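Local structure of activating signal cointegrator 1 complex subunit 2 (Homo sapiens, 6YXQ) at the interface of chains B and A. The protein binds polyubiquitin chains and, through direct contact with ASCC3, recruits this helicase and ALKBH3 to sites of DNA damage. Numbering follows the deposited sequence. Chains: chain A, Activating signal cointegrator 1 complex subunit 2; chain B, Activating signal cointegrator 1 complex subunit 3.

Contact 1: the interface of chains B and A. Residues chain B 181, 183; chain A 317-318, 321-322.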
loop_
_atom_site.group_PDB
_atom_site.type_symbol
_atom_site.label_atom_id
_atom_site.label_comp_id
_atom_site.label_asym_id
_atom_site.label_seq_id
_atom_site.Cartn_x
_atom_site.Cartn_y
_atom_site.Cartn_z
ATOM N N ASP B 181 -6.392 -1.056 -18.019
ATOM C CA ASP B 181 -7.312 -1.785 -18.870
ATOM C C ASP B 181 -6.761 -1.845 -20.286
ATOM O O ASP B 181 -6.090 -0.922 -20.762
ATOM C CB ASP B 181 -8.695 -1.140 -18.859
ATOM C CG ASP B 181 -9.522 -1.574 -17.666
ATOM O OD1 ASP B 181 -9.056 -2.442 -16.900
ATOM O OD2 ASP B 181 -10.636 -1.050 -17.488
ATOM N N PHE B 183 -6.671 -1.499 -23.963
ATOM C CA PHE B 183 -7.202 -0.881 -25.147
ATOM C C PHE B 183 -6.201 -1.118 -26.231
ATOM O O PHE B 183 -5.297 -1.932 -26.122
ATOM C CB PHE B 183 -7.453 0.607 -24.964
ATOM C CG PHE B 183 -8.324 0.879 -23.825
ATOM C CD1 PHE B 183 -7.777 1.041 -22.575
ATOM C CD2 PHE B 183 -9.687 0.990 -23.993
ATOM C CE1 PHE B 183 -8.563 1.296 -21.508
ATOM C CE2 PHE B 183 -10.492 1.255 -22.924
ATOM C CZ PHE B 183 -9.927 1.410 -21.673
ATOM N N SER A 317 -6.484 6.114 -22.833
ATOM C CA SER A 317 -7.764 5.422 -22.952
ATOM C C SER A 317 -8.215 4.863 -21.607
ATOM O O SER A 317 -9.403 4.947 -21.254
ATOM C CB SER A 317 -7.661 4.319 -23.998
ATOM O OG SER A 317 -6.931 4.776 -25.121
ATOM N N HIS A 318 -7.278 4.307 -20.836
ATOM C CA HIS A 318 -7.590 3.871 -19.480
ATOM C C HIS A 318 -8.128 5.025 -18.639
ATOM O O HIS A 318 -9.102 4.860 -17.893
ATOM C CB HIS A 318 -6.338 3.256 -18.856
ATOM C CG HIS A 318 -6.463 2.956 -17.397
ATOM N ND1 HIS A 318 -6.930 1.749 -16.922
ATOM C CD2 HIS A 318 -6.159 3.699 -16.307
ATOM C CE1 HIS A 318 -6.918 1.766 -15.601
ATOM N NE2 HIS A 318 -6.456 2.938 -15.202
ATOM N N LYS A 321 -11.741 5.900 -19.667
ATOM C CA LYS A 321 -12.663 4.895 -19.146
ATOM C C LYS A 321 -12.901 5.087 -17.650
ATOM O O LYS A 321 -14.048 5.066 -17.183
ATOM C CB LYS A 321 -12.127 3.497 -19.441
ATOM C CG LYS A 321 -13.074 2.385 -19.047
ATOM C CD LYS A 321 -12.464 1.019 -19.332
ATOM C CE LYS A 321 -13.380 -0.120 -18.894
ATOM N NZ LYS A 321 -12.693 -1.450 -18.960
ATOM N N LYS A 322 -11.827 5.295 -16.881
ATOM C CA LYS A 322 -11.978 5.466 -15.438
ATOM C C LYS A 322 -12.743 6.740 -15.101
ATOM O O LYS A 322 -13.508 6.771 -14.130
ATOM C CB LYS A 322 -10.611 5.477 -14.759
ATOM C CG LYS A 322 -9.888 4.148 -14.792
ATOM C CD LYS A 322 -10.763 3.037 -14.264
ATOM C CE LYS A 322 -10.299 1.687 -14.773
ATOM N NZ LYS A 322 -11.284 0.623 -14.452
#
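A:Lys321 meets B:Asp181 with a fully stretched side chain: CG lies opposite the backbone N (chi1 -175°), and every later torsion is also extended, which carries the ammonium group NZ outward from helix 306-340 to the carboxylate. B:Asp181 in turn has CG opposite its own carbonyl carbon (chi1 -83°), which swings the carboxylate toward the helix, with OD2 as the oxygen presented to the lysines. The two side chains cross at about a right angle, and A:Lys321 NZ donates a hydrogen bond of 2.6 Å to B:Asp181 OD2, a salt bridge in which the ammonium lies above the carboxylate plane. A:Lys322, whose chain is bent at chi2, brings its NZ to 3.5 Å from the same B:Asp181 OD2 as a longer salt bridge, and the paired positive charges would probably favour the ionised carboxylate.

One turn back along the helix, A:His318 accepts a nearly straight hydrogen bond at ND1 from the backbone N of B:Asp181, 3.1 Å away, with the donor tilted 30° out of the imidazole plane. The aliphatic CG of A:Lys322 rests over one face of this imidazole and should limit its rotation.

B:Phe183 lies against the helix surface. CB of A:Ser317 sits over one face of the phenyl ring, 3.5 Å from B:Phe183 CG and offset toward the rim. At the far end of the ring, B:Phe183 CE1 approaches A:His318 CA at 3.4 Å, and CZ touches the methylene CD of A:Lys321 at 3.5 Å. An alanine in place of B:Phe183 would probably leave A:Ser317 CB and the stem of A:Lys321 without their aromatic cover, making the lysine freer to swing from the carboxylate.

Charge pairing, a histidine bond to the backbone N of the loop and ring packing thus fasten a C-terminal loop segment of the ASCC3 fragment to ASCC2, helping to hold the repair complex together.

Contact 2: the interface of chains B and A. Residues chain B 9-10, 13-14; chain A 204-205, 208, 252, 256, 260.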
loop_
_atom_site.group_PDB
_atom_site.type_symbol
_atom_site.label_atom_id
_atom_site.label_comp_id
_atom_site.label_asym_id
_atom_site.label_seq_id
_atom_site.Cartn_x
_atom_site.Cartn_y
_atom_site.Cartn_z
ATOM N N ARG B 9 1.916 11.469 -8.495
ATOM C CA ARG B 9 0.810 10.731 -7.901
ATOM C C ARG B 9 -0.150 11.679 -7.195
ATOM O O ARG B 9 0.265 12.646 -6.544
ATOM C CB ARG B 9 1.314 9.663 -6.918
ATOM C CG ARG B 9 2.252 8.646 -7.557
ATOM C CD ARG B 9 2.276 7.332 -6.798
ATOM N NE ARG B 9 2.792 6.241 -7.618
ATOM C CZ ARG B 9 3.988 5.685 -7.460
ATOM N NH1 ARG B 9 4.369 4.694 -8.255
ATOM N NH2 ARG B 9 4.803 6.117 -6.508
ATOM N N LEU B 10 -1.441 11.379 -7.332
ATOM C CA LEU B 10 -2.481 12.217 -6.748
ATOM C C LEU B 10 -2.311 12.339 -5.243
ATOM O O LEU B 10 -2.395 13.437 -4.689
ATOM C CB LEU B 10 -3.858 11.646 -7.085
ATOM C CG LEU B 10 -5.020 12.221 -6.281
ATOM C CD1 LEU B 10 -5.230 13.684 -6.616
ATOM C CD2 LEU B 10 -6.271 11.424 -6.563
ATOM N N ALA B 13 0.454 14.710 -4.456
ATOM C CA ALA B 13 0.011 16.100 -4.474
ATOM C C ALA B 13 -0.827 16.423 -3.245
ATOM O O ALA B 13 -0.690 17.499 -2.653
ATOM C CB ALA B 13 -0.776 16.384 -5.751
ATOM N N LEU B 14 -1.693 15.492 -2.840
ATOM C CA LEU B 14 -2.542 15.710 -1.675
ATOM C C LEU B 14 -1.707 15.881 -0.418
ATOM O O LEU B 14 -1.993 16.750 0.415
ATOM C CB LEU B 14 -3.518 14.544 -1.510
ATOM C CG LEU B 14 -4.925 14.710 -2.085
ATOM C CD1 LEU B 14 -4.878 15.294 -3.477
ATOM C CD2 LEU B 14 -5.666 13.387 -2.093
ATOM N N THR A 204 -8.506 20.648 -3.587
ATOM C CA THR A 204 -7.176 20.323 -4.093
ATOM C C THR A 204 -7.269 19.319 -5.233
ATOM O O THR A 204 -6.619 19.481 -6.274
ATOM C CB THR A 204 -6.288 19.783 -2.973
ATOM O OG1 THR A 204 -6.563 18.391 -2.777
ATOM C CG2 THR A 204 -6.544 20.536 -1.676
ATOM N N ILE A 205 -8.104 18.290 -5.062
ATOM C CA ILE A 205 -8.278 17.266 -6.094
ATOM C C ILE A 205 -8.645 17.909 -7.423
ATOM O O ILE A 205 -7.964 17.724 -8.439
ATOM C CB ILE A 205 -9.344 16.242 -5.668
ATOM C CG1 ILE A 205 -8.896 15.487 -4.412
ATOM C CG2 ILE A 205 -9.643 15.299 -6.818
ATOM C CD1 ILE A 205 -9.822 14.359 -4.003
ATOM N N VAL A 208 -5.919 19.717 -9.132
ATOM C CA VAL A 208 -5.113 18.816 -9.951
ATOM C C VAL A 208 -5.548 18.896 -11.409
ATOM O O VAL A 208 -4.764 19.269 -12.291
ATOM C CB VAL A 208 -5.210 17.380 -9.410
ATOM C CG1 VAL A 208 -4.411 16.427 -10.287
ATOM C CG2 VAL A 208 -4.736 17.327 -7.961
ATOM N N TYR A 252 0.532 11.282 -14.681
ATOM C CA TYR A 252 -0.168 11.916 -13.572
ATOM C C TYR A 252 -1.677 11.753 -13.710
ATOM O O TYR A 252 -2.369 11.405 -12.746
ATOM C CB TYR A 252 0.223 13.393 -13.528
ATOM C CG TYR A 252 -0.189 14.154 -12.291
ATOM C CD1 TYR A 252 -0.206 13.551 -11.039
ATOM C CD2 TYR A 252 -0.540 15.487 -12.377
ATOM C CE1 TYR A 252 -0.578 14.261 -9.909
ATOM C CE2 TYR A 252 -0.908 16.200 -11.259
ATOM C CZ TYR A 252 -0.927 15.586 -10.031
ATOM O OH TYR A 252 -1.297 16.317 -8.931
ATOM N N THR A 256 -4.095 9.598 -11.263
ATOM C CA THR A 256 -5.149 10.325 -10.565
ATOM C C THR A 256 -6.512 9.680 -10.793
ATOM O O THR A 256 -7.281 9.464 -9.843
ATOM C CB THR A 256 -5.158 11.780 -11.032
ATOM O OG1 THR A 256 -3.847 12.339 -10.884
ATOM C CG2 THR A 256 -6.149 12.590 -10.224
ATOM N N LEU A 260 -8.729 7.783 -7.870
ATOM C CA LEU A 260 -10.081 8.232 -7.556
ATOM C C LEU A 260 -11.108 7.135 -7.824
ATOM O O LEU A 260 -11.996 6.881 -6.994
ATOM C CB LEU A 260 -10.407 9.483 -8.367
ATOM C CG LEU A 260 -9.698 10.751 -7.905
ATOM C CD1 LEU A 260 -10.180 11.957 -8.696
ATOM C CD2 LEU A 260 -9.944 10.938 -6.426
#
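Apolar packing dominates where B:Leu10, the first residue of helix 10-18, enters a groove between helices 193-216 and 243-266 of ASCC2. Its CG lies opposite the backbone N (chi1 166°), which carries the fork between the two helices. Both methyls touch A:Thr256 CG2, CD2 at 3.8 Å. CD2 also reaches A:Leu260, 3.7 Å from that residue's CD2. The other branch, CD1, touches A:Val208 CG2 on the neighbouring helix at 3.9 Å. Because the leucine runs at about a right angle to all three side chains, its forked end is wedged among them. B:Leu14, one turn further on, extends the hydrophobic contact along helix 193-216: its CD1 rests near A:Ile205 CG1, 4.1 Å away, where the two side chains slant past one another.

Contacts of carbon with hydroxyl groups flank this packing. CD1 of B:Leu14 also meets A:Thr204 OG1 at 3.6 Å, a van der Waals contact. The phenol oxygen of A:Tyr252 lies against the methyl CB of B:Ala13, where the small alanine side chain probably allows the helix to approach the phenol.

A ring-edge contact lies just before the helix. The ring of A:Tyr252 turns its edge to the backbone of B:Arg9, whose carbonyl carbon C lies in the ring plane, 3.8 Å from A:Tyr252 CE1.

Hydrogen bonding within ASCC2 shapes the receiving surface. A:Thr256 OG1 donates to the backbone O of A:Tyr252 at 2.6 Å, from above the carbonyl plane. This bond should fix the rotation of A:Thr256, keeping CG2 directed at B:Leu10 while OG1 sits over one face of the tyrosine ring.

By shape and apolar burial, the groove seats the N-terminal helix of ASCC3, within the region required for binding ASCC2; it belongs to the N-terminal helical part of ASCC2, which holds the helicase, whereas ubiquitin binding is the work of the CUE domain.

Contact 1 and contact 2 lie about 18 Å apart, measured between the centres of their C-alpha atoms, and share no residue or helix. Contact 2 engages helices 193-216 and 243-266 of ASCC2, whereas contact 1 uses helix 306-340. On ASCC3 they draw on opposite ends of the fragment, the N-terminal helix 10-18 and a loop beyond the last helix, 147-163. ASCC2 therefore gathers segments remote in the ASCC3 sequence onto nearby parts of its helical body. The largely apolar grip of one and the mixed attachment of the other, charge pairing and a hydrogen bond beside the packing of an aromatic ring, probably reinforce each other.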